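Local coordinates for Phthiocerol/phthiodiolone dimycocerosyl transferase (Mycobacterium tuberculosis, PDB 1Q9J), which probably catalyses transfer of mycocerosic acids from mycocerosic acid synthase onto phthiocerol, phthiodiolone and phenolphthiocerol, the last step in making dimycocerosate esters, at residues M26-R31 against E138-Y143; D225-G230 against L235-V240; T329-T334 against G366-S371. All blocks are in the same frame, centred on the assembly; numbering follows the deposited sequence.

Contact 1 of 3, residues M26-R31 against E138-Y143; sequences MTIQLR and ELFSRY
Ile-28 of the strand and Phe-140 of the helix reach toward each other from opposite directions, across a gap in which the nearest CA atoms, those of these same residues, are 10.5 Å apart. A long flat ring on one side and a branched chain on the other suit such a gap, and the close packing is concentrated at the far end of the ring. Ile-28 CG1 lies 3.5 Å from Phe-140 CZ, approaching obliquely, while Ile-28 CD1 sits in the ring plane at its edge, 3.6 Å from CE1 of Phe-140. Because CG1 of Ile-28 stands beside the backbone N (chi1 -59°) and CG2 takes the place anti to it, both branches reach the ring tip from the same side of its plane; CG2 of Ile-28 is 3.8 Å from Phe-140 CZ. Leu-30 touches more loosely: its CD2 is 4.4 Å from Phe-140 CE2, near the ring plane at a second edge position. Leu-118 of the adjoining strand also packs on Phe-140, and Ile-361 on both strand residues, and all three touching residues are buried.

The polar residues that flank or separate these two make no contact with the helix segment. Thr-27 and Gln-29 are partly exposed, and the Gln-29 side chain folds toward its own strand, where NE2 donates to a lone pair of Leu-30 O at 2.9 Å. Arg-31, the most exposed of the strand segment, pairs with Glu-362. On the helix, Glu-138 OE2 meets Arg-142 NH1 at 2.8 Å in a salt bridge one turn long, on the side covered by helix 36-49. Helix 129-148 laid against a mixed sheet containing strand 23-31 is the layered α/β architecture of the CoA-dependent acyltransferase superfamily, to which the protein's family belongs.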
# COMPACT_ATOMS: atom_id res chain seq x y z
N MET A 26 4.55 -3.53 -8.16
CA MET A 26 4.88 -2.16 -8.45
C MET A 26 5.51 -2.18 -9.83
O MET A 26 6.57 -2.76 -10.05
CB MET A 26 5.87 -1.62 -7.43
CG MET A 26 5.94 -0.11 -7.39
SD MET A 26 4.32 0.55 -6.91
CE MET A 26 3.79 1.21 -8.42
N THR A 27 4.83 -1.53 -10.77
CA THR A 27 5.29 -1.49 -12.14
C THR A 27 5.67 -0.10 -12.61
O THR A 27 4.90 0.85 -12.52
CB THR A 27 4.21 -2.06 -13.06
OG1 THR A 27 3.79 -3.33 -12.53
CG2 THR A 27 4.77 -2.25 -14.47
N ILE A 28 6.89 -0.00 -13.10
CA ILE A 28 7.42 1.25 -13.61
C ILE A 28 7.54 1.14 -15.12
O ILE A 28 8.31 0.31 -15.64
CB ILE A 28 8.82 1.54 -13.03
CG1 ILE A 28 8.78 1.61 -11.52
CG2 ILE A 28 9.35 2.83 -13.61
CD1 ILE A 28 8.99 0.27 -10.82
N GLN A 29 6.78 1.96 -15.84
CA GLN A 29 6.84 1.97 -17.29
C GLN A 29 8.09 2.77 -17.67
O GLN A 29 8.21 3.92 -17.29
CB GLN A 29 5.59 2.65 -17.85
CG GLN A 29 5.58 2.73 -19.35
CD GLN A 29 5.95 1.41 -20.00
OE1 GLN A 29 5.32 0.38 -19.74
NE2 GLN A 29 6.99 1.42 -20.84
N LEU A 30 9.01 2.17 -18.41
CA LEU A 30 10.22 2.90 -18.78
C LEU A 30 10.34 3.26 -20.26
O LEU A 30 9.56 2.80 -21.10
CB LEU A 30 11.46 2.12 -18.35
CG LEU A 30 11.49 1.74 -16.86
CD1 LEU A 30 12.71 0.87 -16.57
CD2 LEU A 30 11.53 3.01 -16.03
N ARG A 31 11.33 4.10 -20.54
CA ARG A 31 11.64 4.55 -21.89
C ARG A 31 13.14 4.78 -21.99
O ARG A 31 13.68 5.68 -21.35
CB ARG A 31 10.91 5.85 -22.24
CG ARG A 31 11.41 6.47 -23.55
CD ARG A 31 10.38 7.39 -24.17
NE ARG A 31 10.30 8.68 -23.51
CZ ARG A 31 9.17 9.36 -23.34
NH1 ARG A 31 8.03 8.86 -23.78
NH2 ARG A 31 9.19 10.54 -22.74
N GLU A 138 15.40 1.63 -3.40
CA GLU A 138 16.74 1.11 -3.24
C GLU A 138 17.20 0.45 -4.55
O GLU A 138 18.32 0.70 -5.04
CB GLU A 138 16.78 0.07 -2.13
CG GLU A 138 18.18 -0.34 -1.74
CD GLU A 138 18.18 -1.33 -0.60
OE1 GLU A 138 17.53 -1.04 0.45
OE2 GLU A 138 18.86 -2.38 -0.75
N LEU A 139 16.35 -0.40 -5.11
CA LEU A 139 16.65 -1.09 -6.37
C LEU A 139 17.15 -0.11 -7.44
O LEU A 139 18.25 -0.26 -7.96
CB LEU A 139 15.40 -1.82 -6.89
CG LEU A 139 15.51 -2.41 -8.32
CD1 LEU A 139 16.43 -3.63 -8.31
CD2 LEU A 139 14.13 -2.81 -8.80
N PHE A 140 16.33 0.90 -7.76
CA PHE A 140 16.72 1.89 -8.75
C PHE A 140 17.96 2.68 -8.32
O PHE A 140 18.72 3.17 -9.17
CB PHE A 140 15.60 2.88 -9.01
CG PHE A 140 14.50 2.37 -9.89
CD1 PHE A 140 13.48 1.57 -9.38
CD2 PHE A 140 14.39 2.81 -11.21
CE1 PHE A 140 12.35 1.22 -10.16
CE2 PHE A 140 13.27 2.47 -12.01
CZ PHE A 140 12.25 1.68 -11.48
N SER A 141 18.16 2.83 -7.02
CA SER A 141 19.33 3.56 -6.55
C SER A 141 20.56 2.73 -6.89
O SER A 141 21.60 3.27 -7.23
CB SER A 141 19.25 3.80 -5.04
OG SER A 141 20.53 4.15 -4.51
N ARG A 142 20.44 1.42 -6.80
CA ARG A 142 21.56 0.54 -7.09
C ARG A 142 21.75 0.37 -8.59
O ARG A 142 22.87 0.18 -9.06
CB ARG A 142 21.35 -0.82 -6.44
CG ARG A 142 20.84 -0.72 -5.01
CD ARG A 142 21.03 -2.02 -4.25
NE ARG A 142 22.34 -2.07 -3.66
CZ ARG A 142 22.57 -2.15 -2.35
NH1 ARG A 142 21.55 -2.20 -1.50
NH2 ARG A 142 23.82 -2.16 -1.90
N TYR A 143 20.66 0.41 -9.34
CA TYR A 143 20.77 0.27 -10.78
C TYR A 143 21.57 1.46 -11.31
O TYR A 143 22.51 1.28 -12.08
CB TYR A 143 19.39 0.25 -11.42
CG TYR A 143 19.44 0.26 -12.92
CD1 TYR A 143 19.91 -0.85 -13.63
CD2 TYR A 143 19.04 1.38 -13.64
CE1 TYR A 143 19.97 -0.83 -15.03
CE2 TYR A 143 19.09 1.40 -15.03
CZ TYR A 143 19.55 0.30 -15.72
OH TYR A 143 19.57 0.32 -17.09

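Contact 2 of 3, residues D225-G230 against L235-V240; sequences DLMAFG and LSLNAV
Leu-237 packs across Leu-226 and Met-227 in a helix-loop-helix unit, in which helix 220-230 is followed, after a short loop, by helix 237-253. The bond to CB points neither at the first helix nor away from it, but with CG beside the backbone N (chi1 -83°) the end of the Leu-237 chain comes nearer. CG then lies 3.7 Å from Met-227 CG. Of the two methyls, CD1 takes the Met-227 side, 3.5 Å from CG of that residue and close to its SD as well; CD2 takes the Leu-226 side, 3.8 Å from Leu-226 CD2. A forked leucine can thus pack against two successive residues of the first helix, while the flexible methionine lies along the more exposed margin.

At the loop end, Gly-230, which has no side chain, is where the backbones come together, its CA 5.0 Å from that of Leu-235. Its carbonyl O accepts from Leu-235 N at 3.3 Å. Leu-235 leans on helix 300-317, with its side chain about 7 Å from that of Arg-312, probably important for acyl carrier protein recognition. Ser-236 is the N-cap of the second helix, a place suited to a short hydroxyl side chain: its OG accepts from Ala-239 N. Farther in, Val-240 CG1 meets the edge of the Phe-229 ring, 4.4 Å from CE2.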
# COMPACT_ATOMS: atom_id res chain seq x y z
N ASP A 225 -5.67 23.18 -8.74
CA ASP A 225 -6.91 23.82 -8.33
C ASP A 225 -7.39 23.19 -7.03
O ASP A 225 -7.82 23.89 -6.11
CB ASP A 225 -7.98 23.61 -9.41
CG ASP A 225 -8.02 24.74 -10.42
OD1 ASP A 225 -6.94 25.17 -10.91
OD2 ASP A 225 -9.14 25.19 -10.74
N LEU A 226 -7.31 21.87 -6.97
CA LEU A 226 -7.74 21.15 -5.77
C LEU A 226 -6.75 21.43 -4.64
O LEU A 226 -7.13 21.52 -3.48
CB LEU A 226 -7.84 19.65 -6.05
CG LEU A 226 -8.65 18.82 -5.04
CD1 LEU A 226 -10.06 19.37 -4.92
CD2 LEU A 226 -8.68 17.36 -5.49
N MET A 227 -5.47 21.58 -4.99
CA MET A 227 -4.46 21.86 -3.97
C MET A 227 -4.65 23.26 -3.39
O MET A 227 -4.66 23.44 -2.17
CB MET A 227 -3.05 21.73 -4.54
CG MET A 227 -2.63 20.31 -4.77
SD MET A 227 -0.88 20.18 -5.09
CE MET A 227 -0.81 20.37 -6.90
N ALA A 228 -4.80 24.24 -4.28
CA ALA A 228 -5.01 25.61 -3.86
C ALA A 228 -6.21 25.64 -2.92
O ALA A 228 -6.16 26.28 -1.87
CB ALA A 228 -5.25 26.50 -5.07
N PHE A 229 -7.28 24.95 -3.29
CA PHE A 229 -8.49 24.88 -2.48
C PHE A 229 -8.16 24.21 -1.16
O PHE A 229 -8.80 24.47 -0.15
CB PHE A 229 -9.56 24.06 -3.18
CG PHE A 229 -10.76 23.77 -2.32
CD1 PHE A 229 -11.79 24.69 -2.20
CD2 PHE A 229 -10.85 22.57 -1.63
CE1 PHE A 229 -12.91 24.42 -1.40
CE2 PHE A 229 -11.97 22.29 -0.83
CZ PHE A 229 -13.00 23.22 -0.72
N GLY A 230 -7.15 23.35 -1.20
CA GLY A 230 -6.75 22.62 -0.01
C GLY A 230 -6.23 23.51 1.11
O GLY A 230 -6.90 23.72 2.11
N LEU A 235 -6.29 22.35 5.03
CA LEU A 235 -6.50 20.94 4.72
C LEU A 235 -5.44 20.47 3.74
O LEU A 235 -4.55 21.24 3.37
CB LEU A 235 -7.90 20.72 4.12
CG LEU A 235 -9.06 20.96 5.08
CD1 LEU A 235 -10.38 20.75 4.37
CD2 LEU A 235 -8.94 20.03 6.27
N SER A 236 -5.56 19.21 3.31
CA SER A 236 -4.61 18.59 2.38
C SER A 236 -5.38 17.78 1.35
O SER A 236 -6.52 17.37 1.59
CB SER A 236 -3.69 17.64 3.14
OG SER A 236 -4.47 16.63 3.75
N LEU A 237 -4.74 17.52 0.20
CA LEU A 237 -5.36 16.74 -0.86
C LEU A 237 -6.00 15.48 -0.32
O LEU A 237 -7.19 15.21 -0.55
CB LEU A 237 -4.32 16.35 -1.91
CG LEU A 237 -3.99 17.41 -2.96
CD1 LEU A 237 -2.76 16.99 -3.76
CD2 LEU A 237 -5.20 17.58 -3.87
N ASN A 238 -5.21 14.70 0.41
CA ASN A 238 -5.66 13.45 1.01
C ASN A 238 -6.90 13.65 1.86
O ASN A 238 -7.86 12.89 1.78
CB ASN A 238 -4.54 12.86 1.86
CG ASN A 238 -3.21 12.88 1.14
OD1 ASN A 238 -2.98 12.10 0.21
ND2 ASN A 238 -2.32 13.78 1.56
N ALA A 239 -6.86 14.69 2.69
CA ALA A 239 -7.97 15.01 3.58
C ALA A 239 -9.24 15.26 2.79
O ALA A 239 -10.30 14.71 3.10
CB ALA A 239 -7.62 16.22 4.42
N VAL A 240 -9.13 16.10 1.76
CA VAL A 240 -10.28 16.41 0.93
C VAL A 240 -10.72 15.15 0.19
O VAL A 240 -11.88 14.73 0.28
CB VAL A 240 -9.94 17.48 -0.12
CG1 VAL A 240 -11.21 17.97 -0.78
CG2 VAL A 240 -9.19 18.61 0.54

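Contact 3 of 3, residues T329-T334 against G366-S371; sequences TAFEGT and GQFYCS
Phe-331, in a 3-10 turn closed by the bond from Glu-332 N to Thr-329 O (2.8 Å), faces Cys-370, which follows the end of strand 360-368, across 8.8 Å between their CA atoms. The turn passes on through Gly-333, whose positive phi (47°) is readily adopted by glycine. Across the gap the two phenylalanines form a T-shaped (edge-to-face) pair. Phe-331 points its edge at Phe-368, with CZ 4.2 Å above the centre of the Phe-368 ring; the planes stand at 74° and the centroids are 5.5 Å apart. Rings suit this position because the electropositive C-H rim of one can meet the electron-rich face of the other. Cys-370, compact and weakly polar, brings SG near the plane of the Phe-331 ring, 4.4 Å from CE2. The Phe-331 side chain also lies about 4 Å from that of His-124, by similarity the proton acceptor, so Phe-331 borders the probable active site. Phe-368 also meets the ring of His-393 and touches Thr-24 of strand 23-31, while the Phe-331 turn lies in the loop between helix 319-322 and strand 342-345.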
# COMPACT_ATOMS: atom_id res chain seq x y z
N THR A 329 -6.20 -5.38 8.06
CA THR A 329 -7.61 -5.73 8.18
C THR A 329 -8.42 -5.38 6.93
O THR A 329 -9.51 -5.91 6.71
CB THR A 329 -8.27 -5.03 9.41
OG1 THR A 329 -8.30 -3.61 9.20
CG2 THR A 329 -7.50 -5.33 10.68
N ALA A 330 -7.88 -4.47 6.13
CA ALA A 330 -8.54 -4.05 4.90
C ALA A 330 -8.88 -5.23 4.01
O ALA A 330 -9.93 -5.24 3.38
CB ALA A 330 -7.64 -3.08 4.14
N PHE A 331 -8.00 -6.23 3.98
CA PHE A 331 -8.21 -7.42 3.16
C PHE A 331 -9.23 -8.37 3.76
O PHE A 331 -9.38 -9.49 3.29
CB PHE A 331 -6.89 -8.15 2.95
CG PHE A 331 -5.93 -7.42 2.08
CD1 PHE A 331 -5.05 -6.49 2.61
CD2 PHE A 331 -5.93 -7.64 0.71
CE1 PHE A 331 -4.18 -5.78 1.79
CE2 PHE A 331 -5.06 -6.93 -0.12
CZ PHE A 331 -4.19 -6.00 0.42
N GLU A 332 -9.91 -7.93 4.80
CA GLU A 332 -10.92 -8.77 5.41
C GLU A 332 -12.29 -8.12 5.20
O GLU A 332 -13.24 -8.41 5.92
CB GLU A 332 -10.63 -8.93 6.89
CG GLU A 332 -9.30 -9.57 7.15
CD GLU A 332 -8.98 -9.66 8.61
OE1 GLU A 332 -8.86 -8.60 9.26
OE2 GLU A 332 -8.85 -10.79 9.13
N GLY A 333 -12.36 -7.24 4.21
CA GLY A 333 -13.60 -6.55 3.89
C GLY A 333 -14.32 -5.99 5.10
O GLY A 333 -13.68 -5.45 6.01
N THR A 334 -15.64 -6.12 5.10
CA THR A 334 -16.49 -5.63 6.19
C THR A 334 -16.93 -6.78 7.09
O THR A 334 -17.39 -7.81 6.60
CB THR A 334 -17.76 -4.93 5.65
OG1 THR A 334 -17.40 -3.79 4.87
CG2 THR A 334 -18.66 -4.51 6.80
N GLY A 366 0.40 0.59 -9.31
CA GLY A 366 0.49 -0.38 -8.24
C GLY A 366 -0.73 -1.27 -8.29
O GLY A 366 -1.83 -0.83 -8.60
N GLN A 367 -0.53 -2.55 -7.98
CA GLN A 367 -1.65 -3.47 -8.00
C GLN A 367 -1.39 -4.62 -7.05
O GLN A 367 -0.25 -4.93 -6.74
CB GLN A 367 -1.85 -4.01 -9.41
CG GLN A 367 -3.01 -4.98 -9.56
CD GLN A 367 -3.22 -5.41 -11.00
OE1 GLN A 367 -4.24 -6.03 -11.33
NE2 GLN A 367 -2.27 -5.09 -11.88
N PHE A 368 -2.47 -5.23 -6.59
CA PHE A 368 -2.37 -6.36 -5.68
C PHE A 368 -2.63 -7.66 -6.43
O PHE A 368 -3.18 -7.65 -7.54
CB PHE A 368 -3.38 -6.22 -4.55
CG PHE A 368 -3.20 -4.98 -3.71
CD1 PHE A 368 -4.27 -4.11 -3.51
CD2 PHE A 368 -1.97 -4.69 -3.12
CE1 PHE A 368 -4.11 -2.97 -2.73
CE2 PHE A 368 -1.81 -3.55 -2.35
CZ PHE A 368 -2.88 -2.69 -2.15
N TYR A 369 -2.24 -8.77 -5.83
CA TYR A 369 -2.47 -10.09 -6.42
C TYR A 369 -2.91 -11.08 -5.36
O TYR A 369 -2.42 -12.19 -5.35
CB TYR A 369 -1.22 -10.63 -7.09
CG TYR A 369 -0.95 -10.03 -8.45
CD1 TYR A 369 -0.49 -8.72 -8.58
CD2 TYR A 369 -1.14 -10.79 -9.61
CE1 TYR A 369 -0.21 -8.18 -9.83
CE2 TYR A 369 -0.87 -10.25 -10.87
CZ TYR A 369 -0.41 -8.95 -10.97
OH TYR A 369 -0.12 -8.41 -12.20
N CYS A 370 -3.80 -10.68 -4.47
CA CYS A 370 -4.25 -11.62 -3.46
C CYS A 370 -5.00 -12.77 -4.15
O CYS A 370 -5.37 -12.68 -5.32
CB CYS A 370 -5.14 -10.92 -2.44
SG CYS A 370 -6.37 -9.83 -3.16
N SER A 371 -5.22 -13.87 -3.42
CA SER A 371 -5.92 -15.01 -4.00
C SER A 371 -7.39 -14.68 -4.24
O SER A 371 -8.01 -13.96 -3.46
CB SER A 371 -5.77 -16.25 -3.10
OG SER A 371 -6.39 -16.06 -1.84

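Contacts 1 and 3 meet on one sheet: strands 23-31 and 360-368 are antiparallel neighbours there, and Met-26 CE packs 3.6 Å from Gly-366 N, although the contact centres are 24 Å apart. Contact 3 lies nearest the middle of the chain, its centre about 10 Å from the chain centre, and is the one beside His-124; Asp-128, with a probable role in organising that site, is about 9 Å from Phe-331, between side chains. Contact 2 stands apart, its nearest atoms about 15 Å from either other contact, and lies near the probable carrier-protein recognition residue Arg-312 instead. The three follow in series along the chain, with contacts 2 and 3 both in its C-terminal half.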